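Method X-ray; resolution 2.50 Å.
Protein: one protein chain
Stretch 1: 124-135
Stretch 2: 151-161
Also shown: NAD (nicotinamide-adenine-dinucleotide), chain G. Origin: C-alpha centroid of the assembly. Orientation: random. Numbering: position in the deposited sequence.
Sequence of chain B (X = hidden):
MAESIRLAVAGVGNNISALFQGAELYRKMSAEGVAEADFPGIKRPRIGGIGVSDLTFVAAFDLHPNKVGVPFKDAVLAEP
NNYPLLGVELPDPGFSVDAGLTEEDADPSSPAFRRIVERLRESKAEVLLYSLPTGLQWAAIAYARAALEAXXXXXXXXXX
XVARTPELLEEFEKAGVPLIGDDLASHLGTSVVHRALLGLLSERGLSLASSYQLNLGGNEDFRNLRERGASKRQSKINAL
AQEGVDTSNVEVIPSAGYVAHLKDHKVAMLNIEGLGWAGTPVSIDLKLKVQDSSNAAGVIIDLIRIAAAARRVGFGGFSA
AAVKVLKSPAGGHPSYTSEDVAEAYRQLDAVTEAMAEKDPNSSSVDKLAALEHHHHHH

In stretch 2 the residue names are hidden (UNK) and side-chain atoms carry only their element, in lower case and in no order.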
ATOM      1  N   LYS B 124     -21.730 -40.345 -21.149  1.00 70.27           N
ATOM      2  CA  LYS B 124     -22.399 -40.639 -19.858  1.00 71.93           C
ATOM      3  C   LYS B 124     -22.080 -39.509 -18.872  1.00 68.27           C
ATOM      4  O   LYS B 124     -21.957 -39.786 -17.670  1.00 65.68           O
ATOM      5  CB  LYS B 124     -21.973 -42.007 -19.300  1.00 72.05           C
ATOM      6  CG  LYS B 124     -22.697 -42.403 -18.009  1.00 73.28           C
ATOM      7  CD  LYS B 124     -23.190 -43.857 -17.904  1.00 75.60           C
ATOM      8  CE  LYS B 124     -23.908 -44.150 -16.597  1.00 74.78           C
ATOM      9  NZ  LYS B 124     -22.954 -44.505 -15.519  1.00 74.74           N
ATOM     10  N   ALA B 125     -21.972 -38.277 -19.364  1.00 64.16           N
ATOM     11  CA  ALA B 125     -21.749 -37.088 -18.519  1.00 61.63           C
ATOM     12  C   ALA B 125     -22.899 -36.968 -17.509  1.00 58.11           C
ATOM     13  O   ALA B 125     -24.015 -37.467 -17.772  1.00 59.50           O
ATOM     14  CB  ALA B 125     -21.617 -35.868 -19.399  1.00 63.62           C
ATOM     15  N   GLU B 126     -22.600 -36.396 -16.354  1.00 55.29           N
ATOM     16  CA  GLU B 126     -23.585 -36.196 -15.270  1.00 53.78           C
ATOM     17  C   GLU B 126     -23.867 -34.710 -15.164  1.00 51.95           C
ATOM     18  O   GLU B 126     -25.025 -34.339 -14.852  1.00 54.94           O
ATOM     19  CB  GLU B 126     -23.049 -36.683 -13.933  1.00 54.77           C
ATOM     20  CG  GLU B 126     -23.001 -38.187 -13.776  1.00 57.14           C
ATOM     21  CD  GLU B 126     -22.695 -38.606 -12.339  1.00 59.02           C
ATOM     22  OE1 GLU B 126     -21.482 -38.678 -11.977  1.00 61.92           O
ATOM     23  OE2 GLU B 126     -23.650 -38.842 -11.576  1.00 59.42           O
ATOM     24  N   VAL B 127     -22.842 -33.908 -15.435  1.00 47.81           N
ATOM     25  CA  VAL B 127     -22.860 -32.435 -15.258  1.00 44.33           C
ATOM     26  C   VAL B 127     -22.262 -31.841 -16.523  1.00 42.29           C
ATOM     27  O   VAL B 127     -21.174 -32.284 -16.941  1.00 42.53           O
ATOM     28  CB  VAL B 127     -22.054 -32.013 -14.015  1.00 44.08           C
ATOM     29  CG1 VAL B 127     -22.050 -30.505 -13.846  1.00 44.21           C
ATOM     30  CG2 VAL B 127     -22.534 -32.685 -12.737  1.00 43.75           C
ATOM     31  N   LEU B 128     -22.924 -30.845 -17.088  1.00 40.72           N
ATOM     32  CA  LEU B 128     -22.308 -29.978 -18.110  1.00 39.09           C
ATOM     33  C   LEU B 128     -22.011 -28.641 -17.439  1.00 38.28           C
ATOM     34  O   LEU B 128     -22.943 -28.042 -16.909  1.00 38.85           O
ATOM     35  CB  LEU B 128     -23.238 -29.806 -19.304  1.00 39.02           C
ATOM     36  CG  LEU B 128     -22.677 -28.823 -20.327  1.00 38.41           C
ATOM     37  CD1 LEU B 128     -21.472 -29.392 -21.009  1.00 38.16           C
ATOM     38  CD2 LEU B 128     -23.697 -28.427 -21.339  1.00 38.76           C
ATOM     39  N   LEU B 129     -20.736 -28.260 -17.386  1.00 38.01           N
ATOM     40  CA  LEU B 129     -20.248 -26.951 -16.880  1.00 37.57           C
ATOM     41  C   LEU B 129     -20.175 -25.955 -18.048  1.00 37.59           C
ATOM     42  O   LEU B 129     -19.313 -26.100 -18.970  1.00 38.71           O
ATOM     43  CB  LEU B 129     -18.869 -27.141 -16.235  1.00 38.01           C
ATOM     44  CG  LEU B 129     -18.236 -25.875 -15.654  1.00 37.32           C
ATOM     45  CD1 LEU B 129     -19.080 -25.320 -14.516  1.00 37.06           C
ATOM     46  CD2 LEU B 129     -16.817 -26.158 -15.205  1.00 37.89           C
ATOM     47  N   TYR B 130     -21.033 -24.948 -18.002  1.00 36.14           N
ATOM     48  CA  TYR B 130     -21.055 -23.865 -18.989  1.00 35.54           C
ATOM     49  C   TYR B 130     -20.051 -22.806 -18.583  1.00 34.93           C
ATOM     50  O   TYR B 130     -20.300 -22.095 -17.578  1.00 36.16           O
ATOM     51  CB  TYR B 130     -22.468 -23.288 -19.065  1.00 35.64           C
ATOM     52  CG  TYR B 130     -22.602 -22.133 -20.023  1.00 35.22           C
ATOM     53  CD1 TYR B 130     -22.630 -22.358 -21.392  1.00 35.54           C
ATOM     54  CD2 TYR B 130     -22.673 -20.824 -19.572  1.00 34.92           C
ATOM     55  CE1 TYR B 130     -22.768 -21.310 -22.295  1.00 35.82           C
ATOM     56  CE2 TYR B 130     -22.789 -19.767 -20.466  1.00 35.74           C
ATOM     57  CZ  TYR B 130     -22.860 -20.008 -21.832  1.00 35.62           C
ATOM     58  OH  TYR B 130     -23.010 -18.978 -22.713  1.00 35.54           O
ATOM     59  N   SER B 131     -18.976 -22.657 -19.324  1.00 34.49           N
ATOM     60  CA  SER B 131     -17.869 -21.778 -18.866  1.00 34.95           C
ATOM     61  C   SER B 131     -17.372 -20.925 -20.029  1.00 34.19           C
ATOM     62  O   SER B 131     -16.150 -20.704 -20.138  1.00 35.49           O
ATOM     63  CB  SER B 131     -16.755 -22.586 -18.255  1.00 36.27           C
ATOM     64  OG  SER B 131     -16.050 -21.819 -17.266  1.00 38.66           O
ATOM     65  N   LEU B 132     -18.304 -20.407 -20.812  1.00 32.68           N
ATOM     66  CA  LEU B 132     -18.042 -19.534 -21.983  1.00 32.05           C
ATOM     67  C   LEU B 132     -17.836 -18.103 -21.513  1.00 30.28           C
ATOM     68  O   LEU B 132     -18.121 -17.751 -20.371  1.00 28.70           O
ATOM     69  CB  LEU B 132     -19.255 -19.587 -22.934  1.00 33.23           C
ATOM     70  CG  LEU B 132     -19.232 -20.659 -24.028  1.00 34.08           C
ATOM     71  CD1 LEU B 132     -19.367 -22.025 -23.392  1.00 34.59           C
ATOM     72  CD2 LEU B 132     -20.352 -20.449 -25.014  1.00 34.79           C
ATOM     73  N   PRO B 133     -17.429 -17.220 -22.446  1.00 29.70           N
ATOM     74  CA  PRO B 133     -17.370 -15.801 -22.140  1.00 29.74           C
ATOM     75  C   PRO B 133     -18.733 -15.278 -21.653  1.00 30.25           C
ATOM     76  O   PRO B 133     -19.801 -15.842 -21.948  1.00 31.03           O
ATOM     77  CB  PRO B 133     -16.919 -15.176 -23.490  1.00 29.77           C
ATOM     78  CG  PRO B 133     -16.254 -16.288 -24.261  1.00 29.67           C
ATOM     79  CD  PRO B 133     -16.989 -17.543 -23.826  1.00 29.82           C
ATOM     80  N   THR B 134     -18.696 -14.202 -20.892  1.00 30.64           N
ATOM     81  CA  THR B 134     -19.903 -13.457 -20.481  1.00 31.59           C
ATOM     82  C   THR B 134     -20.471 -12.803 -21.745  1.00 33.10           C
ATOM     83  O   THR B 134     -19.641 -12.428 -22.587  1.00 34.27           O
ATOM     84  CB  THR B 134     -19.564 -12.461 -19.375  1.00 31.09           C
ATOM     85  OG1 THR B 134     -19.413 -13.251 -18.196  1.00 31.46           O
ATOM     86  CG2 THR B 134     -20.601 -11.382 -19.160  1.00 30.95           C
ATOM     87  N   GLY B 135     -21.803 -12.779 -21.888  1.00 33.77           N
ATOM     88  CA  GLY B 135     -22.517 -11.962 -22.868  1.00 34.88           C
ATOM     89  C   GLY B 135     -23.239 -12.807 -23.906  1.00 36.12           C
ATOM     90  O   GLY B 135     -23.898 -12.193 -24.812  1.00 36.86           O
ATOM     91  N   UNK B 151     -30.687 -35.252 -20.346  1.00 58.33           N
ATOM     92  CA  UNK B 151     -30.920 -35.487 -18.886  1.00 57.42           C
ATOM     93  C   UNK B 151     -29.641 -35.210 -18.075  1.00 55.60           C
ATOM     94  O   UNK B 151     -29.457 -35.835 -17.020  1.00 58.96           O
ATOM     95  n   UNK B 151     -35.323 -35.418 -20.293  1.00 58.31           N
ATOM     96  c   UNK B 151     -32.693 -37.319 -19.423  1.00 57.83           C
ATOM     97  c   UNK B 151     -35.146 -36.799 -19.772  1.00 58.84           C
ATOM     98  c   UNK B 151     -31.438 -36.912 -18.641  1.00 57.76           C
ATOM     99  c   UNK B 151     -33.996 -36.879 -18.792  1.00 57.62           C
ATOM    100  N   UNK B 152     -28.784 -34.299 -18.528  1.00 51.49           N
ATOM    101  CA  UNK B 152     -27.503 -33.984 -17.835  1.00 49.02           C
ATOM    102  C   UNK B 152     -27.651 -32.665 -17.033  1.00 47.76           C
ATOM    103  O   UNK B 152     -28.165 -31.653 -17.575  1.00 46.27           O
ATOM    104  c   UNK B 152     -26.059 -35.365 -19.397  1.00 47.72           C
ATOM    105  c   UNK B 152     -25.116 -33.295 -18.332  1.00 47.07           C
ATOM    106  c   UNK B 152     -26.373 -33.967 -18.878  1.00 48.04           C
ATOM    107  N   UNK B 153     -27.257 -32.668 -15.758  1.00 47.06           N
ATOM    108  CA  UNK B 153     -27.276 -31.475 -14.864  1.00 46.70           C
ATOM    109  C   UNK B 153     -26.514 -30.307 -15.534  1.00 44.38           C
ATOM    110  O   UNK B 153     -25.482 -30.558 -16.195  1.00 43.66           O
ATOM    111  c   UNK B 153     -26.691 -31.814 -13.495  1.00 46.24           C
ATOM    112  N   UNK B 154     -26.988 -29.075 -15.355  1.00 41.93           N
ATOM    113  CA  UNK B 154     -26.371 -27.860 -15.946  1.00 40.97           C
ATOM    114  C   UNK B 154     -25.891 -26.885 -14.863  1.00 40.32           C
ATOM    115  O   UNK B 154     -26.691 -26.523 -13.968  1.00 39.88           O
ATOM    116  c   UNK B 154     -26.103 -26.520 -18.849  1.00 39.96           C
ATOM    117  c   UNK B 154     -27.393 -27.103 -16.783  1.00 41.09           C
ATOM    118  c   UNK B 154     -25.728 -24.242 -19.508  1.00 38.75           C
ATOM    119  c   UNK B 154     -26.388 -23.820 -18.381  1.00 38.89           C
ATOM    120  c   UNK B 154     -26.784 -26.099 -17.719  1.00 40.05           C
ATOM    121  c   UNK B 154     -25.598 -25.592 -19.753  1.00 39.56           C
ATOM    122  c   UNK B 154     -26.939 -24.742 -17.499  1.00 39.23           C
ATOM    123  N   UNK B 155     -24.669 -26.357 -15.015  1.00 39.68           N
ATOM    124  CA  UNK B 155     -24.090 -25.322 -14.103  1.00 38.98           C
ATOM    125  C   UNK B 155     -23.754 -24.065 -14.900  1.00 37.51           C
ATOM    126  O   UNK B 155     -22.842 -24.126 -15.718  1.00 38.22           O
ATOM    127  c   UNK B 155     -23.139 -27.009 -12.441  1.00 40.13           C
ATOM    128  c   UNK B 155     -22.133 -24.731 -12.598  1.00 39.89           C
ATOM    129  c   UNK B 155     -22.834 -25.845 -13.372  1.00 39.70           C
ATOM    130  N   UNK B 156     -24.378 -22.940 -14.565  1.00 36.54           N
ATOM    131  CA  UNK B 156     -24.110 -21.628 -15.214  1.00 35.85           C
ATOM    132  C   UNK B 156     -23.109 -20.775 -14.398  1.00 35.88           C
ATOM    133  O   UNK B 156     -23.548 -20.082 -13.426  1.00 34.34           O
ATOM    134  c   UNK B 156     -25.176 -19.594 -16.171  1.00 34.03           C
ATOM    135  o   UNK B 156     -24.128 -19.422 -16.757  1.00 33.28           O
ATOM    136  n   UNK B 156     -26.149 -18.715 -16.192  1.00 35.07           N
ATOM    137  c   UNK B 156     -25.419 -20.875 -15.430  1.00 34.93           C
ATOM    138  N   UNK B 157     -21.845 -20.700 -14.841  1.00 36.44           N
ATOM    139  CA  UNK B 157     -20.843 -19.739 -14.294  1.00 37.00           C
ATOM    140  C   UNK B 157     -21.154 -18.268 -14.595  1.00 36.46           C
ATOM    141  O   UNK B 157     -20.515 -17.399 -13.867  1.00 37.38           O
ATOM    142  c   UNK B 157     -19.460 -19.857 -14.915  1.00 37.64           C
ATOM    143  s   UNK B 157     -18.732 -21.453 -14.602  1.00 39.41           S
ATOM    144  N   UNK B 158     -21.950 -17.982 -15.631  1.00 34.50           N
ATOM    145  CA  UNK B 158     -22.006 -16.635 -16.277  1.00 34.30           C
ATOM    146  C   UNK B 158     -23.218 -15.866 -15.780  1.00 34.70           C
ATOM    147  O   UNK B 158     -24.100 -16.490 -15.185  1.00 34.71           O
ATOM    148  c   UNK B 158     -21.096 -17.719 -18.380  1.00 33.58           C
ATOM    149  o   UNK B 158     -23.371 -17.009 -18.249  1.00 32.38           O
ATOM    150  c   UNK B 158     -22.054 -16.701 -17.814  1.00 33.54           C
ATOM    151  N   UNK B 159     -23.279 -14.522 -16.017  1.00 35.38           N
ATOM    152  CA  UNK B 159     -24.449 -13.697 -15.679  1.00 35.93           C
ATOM    153  C   UNK B 159     -25.668 -13.902 -16.604  1.00 36.39           C
ATOM    154  O   UNK B 159     -26.736 -13.333 -16.325  1.00 35.77           O
ATOM    155  c   UNK B 159     -22.482 -12.317 -15.945  1.00 34.99           C
ATOM    156  c   UNK B 159     -22.198 -13.681 -16.558  1.00 35.11           C
ATOM    157  c   UNK B 159     -23.989 -12.229 -15.799  1.00 35.49           C
ATOM    158  N   UNK B 160     -25.547 -14.754 -17.614  1.00 37.01           N
ATOM    159  CA  UNK B 160     -26.680 -15.021 -18.531  1.00 39.13           C
ATOM    160  C   UNK B 160     -27.839 -15.637 -17.749  1.00 40.00           C
ATOM    161  O   UNK B 160     -27.599 -16.382 -16.822  1.00 38.52           O
ATOM    162  c   UNK B 160     -25.615 -15.025 -20.819  1.00 39.82           C
ATOM    163  o   UNK B 160     -24.882 -12.761 -20.450  1.00 39.73           O
ATOM    164  c   UNK B 160     -26.258 -15.859 -19.736  1.00 39.58           C
ATOM    165  c   UNK B 160     -24.573 -14.001 -20.383  1.00 39.99           C
ATOM    166  o   UNK B 160     -23.471 -14.438 -19.968  1.00 38.68           O
ATOM    167  N   UNK B 161     -29.062 -15.292 -18.176  1.00 41.94           N
ATOM    168  CA  UNK B 161     -30.337 -15.832 -17.650  1.00 42.90           C
ATOM    169  C   UNK B 161     -30.460 -17.293 -18.088  1.00 42.57           C
ATOM    170  O   UNK B 161     -30.517 -17.494 -19.332  1.00 42.57           O
ATOM    171  c   UNK B 161     -31.969 -13.421 -16.252  1.00 46.35           C
ATOM    172  c   UNK B 161     -32.504 -14.547 -17.124  1.00 45.54           C
ATOM    173  c   UNK B 161     -33.836 -14.151 -17.720  1.00 47.26           C
ATOM    174  c   UNK B 161     -31.485 -14.963 -18.189  1.00 44.15           C
TER
HETATM  175  PA  NAD G 400     -11.975 -17.969 -20.724  1.00 29.78           P
HETATM  176  O1A NAD G 400     -12.043 -16.802 -21.631  1.00 29.76           O
HETATM  177  O2A NAD G 400     -10.600 -18.336 -20.240  1.00 30.34           O
HETATM  178  O5B NAD G 400     -12.734 -19.253 -21.239  1.00 30.93           O
HETATM  179  C5B NAD G 400     -13.656 -19.015 -22.329  1.00 33.59           C
HETATM  180  C4B NAD G 400     -13.616 -20.190 -23.269  1.00 35.21           C
HETATM  181  O4B NAD G 400     -14.845 -20.323 -24.059  1.00 36.59           O
HETATM  182  C3B NAD G 400     -12.482 -20.098 -24.294  1.00 36.05           C
HETATM  183  O3B NAD G 400     -11.866 -21.375 -24.399  1.00 36.05           O
HETATM  184  C2B NAD G 400     -13.241 -19.771 -25.578  1.00 37.11           C
HETATM  185  O2B NAD G 400     -12.342 -20.076 -26.606  1.00 37.92           O
HETATM  186  C1B NAD G 400     -14.448 -20.691 -25.372  1.00 37.63           C
HETATM  187  N9A NAD G 400     -15.593 -20.511 -26.244  1.00 39.08           N
HETATM  188  C8A NAD G 400     -15.947 -19.315 -26.818  1.00 40.23           C
HETATM  189  N7A NAD G 400     -17.075 -19.379 -27.487  1.00 41.35           N
HETATM  190  C5A NAD G 400     -17.515 -20.687 -27.320  1.00 40.54           C
HETATM  191  C6A NAD G 400     -18.663 -21.356 -27.792  1.00 41.38           C
HETATM  192  N6A NAD G 400     -19.598 -20.754 -28.517  1.00 40.98           N
HETATM  193  N1A NAD G 400     -18.839 -22.653 -27.419  1.00 42.21           N
HETATM  194  C2A NAD G 400     -17.871 -23.226 -26.679  1.00 41.28           C
HETATM  195  N3A NAD G 400     -16.749 -22.696 -26.200  1.00 40.11           N
HETATM  196  C4A NAD G 400     -16.618 -21.400 -26.545  1.00 40.05           C
HETATM  197  O3  NAD G 400     -12.870 -17.630 -19.458  1.00 28.66           O
HETATM  198  PN  NAD G 400     -12.688 -18.080 -17.925  1.00 27.10           P
HETATM  199  O1N NAD G 400     -12.574 -19.556 -17.902  1.00 27.10           O
HETATM  200  O2N NAD G 400     -11.634 -17.148 -17.408  1.00 27.21           O
HETATM  201  O5D NAD G 400     -14.130 -17.669 -17.331  1.00 27.40           O
HETATM  202  C5D NAD G 400     -15.325 -18.333 -17.915  1.00 27.59           C
HETATM  203  C4D NAD G 400     -16.560 -17.587 -17.504  1.00 27.48           C
HETATM  204  O4D NAD G 400     -16.759 -17.632 -16.073  1.00 26.98           O
HETATM  205  C3D NAD G 400     -16.518 -16.102 -17.892  1.00 27.60           C
HETATM  206  O3D NAD G 400     -17.821 -15.732 -18.286  1.00 28.24           O
HETATM  207  C2D NAD G 400     -16.262 -15.411 -16.555  1.00 27.35           C
HETATM  208  O2D NAD G 400     -16.784 -14.104 -16.406  1.00 27.16           O
HETATM  209  C1D NAD G 400     -17.054 -16.308 -15.606  1.00 27.20           C
HETATM  210  N1N NAD G 400     -16.627 -16.051 -14.197  1.00 26.92           N
HETATM  211  C2N NAD G 400     -15.228 -16.065 -13.877  1.00 26.96           C
HETATM  212  C3N NAD G 400     -14.765 -15.649 -12.639  1.00 26.33           C
HETATM  213  C7N NAD G 400     -13.274 -15.734 -12.365  1.00 26.37           C
HETATM  214  O7N NAD G 400     -12.537 -16.275 -13.179  1.00 26.14           O
HETATM  215  N7N NAD G 400     -12.812 -15.197 -11.239  1.00 26.09           N
HETATM  216  C4N NAD G 400     -15.708 -15.178 -11.727  1.00 26.22           C
HETATM  217  C5N NAD G 400     -17.065 -15.334 -11.982  1.00 26.46           C
HETATM  218  C6N NAD G 400     -17.503 -15.688 -13.245  1.00 26.73           C
HETATM  219  O   HOH W   1     -22.513 -16.483 -22.051  1.00 33.65           O

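Position 151 follows a helix and has positive phi, as in a Schellman motif. Its side chain is four carbons in a row ending in a nitrogen, and it touches nothing on stretch 1. This is lysine, K151.

Position 152 has three side-chain carbons, one carrying the other two. One tip lies against A125 O. Three carbons in all, branched at CB, with no heteroatom, make this valine, V152. CG2 of V152 is 3.4 Å from A125 O.

Position 153 has a single side-chain carbon, CB, 4.3 Å from V127 CG2. Its backbone N donates to E126 O (2.9 Å), and its O accepts from L128 N (2.7 Å). It is alanine, A153.

Position 154 has one carbon followed by a six-carbon ring with no oxygen. The ring reaches L128 and Y130. This is phenylalanine, F154. CE1 lies 3.8 Å from L128 CD2, which sits at the ring edge, and CZ is 3.4 Å from Y130 CB.

Position 155 again has one carbon carrying two. The tips meet V127 and L129. It is valine, V155: CG2 is 3.9 Å from V127 CG1, and CG1 is 3.7 Å from L129 CD1.

Position 156 has two carbons, the second bearing one oxygen and one nitrogen. The oxygen lies by the Y130 ring. The short amide is asparagine, N156. OD1 is 3.5 Å from Y130 CD2 and accepts a hydrogen bond from the backbone N of position 158 (2.8 Å).

Position 157 has one carbon and a sulfur, and points toward stretch 1. The sulfur lies near L129. It is cysteine, C157. SG lies 3.9 Å from L129 CD1.

Position 158 has one carbon carrying an oxygen and a carbon. The methyl carbon packs on Y130. This is threonine, T158. Its CG2 is 3.4 Å from Y130 CE2.

Position 159 has three carbons closing a ring onto the backbone N. A ring carbon meets T134. It is proline, P159, with CD 3.3 Å from T134 OG1.

Position 160 has three carbons, the third carrying two oxygens. One oxygen reaches the backbone of G135. This is glutamate, E160. OE2 accepts a nearly straight hydrogen bond from G135 N (3.0 Å).

Position 161 has four carbons, forked at the second, and is out of reach of stretch 1. It is leucine, L161.

The two strands run parallel. V155 N donates to L128 O (3.1 Å) and Y130 N to V155 O (3.0 Å), extending the ladder begun at A153. V127, L129, A153 and V155 pack on one face; L128, Y130, F154 and N156 lie on the other. Beyond the strands, E160 holds the G135 backbone. A water joins Y130 OH (2.6 Å) to E160 OE2 (3.1 Å). NAD O3D donates to L132 O (2.9 Å), beside this end of the contact.

Stretch 2 151-161: KVAFVNCTPEL
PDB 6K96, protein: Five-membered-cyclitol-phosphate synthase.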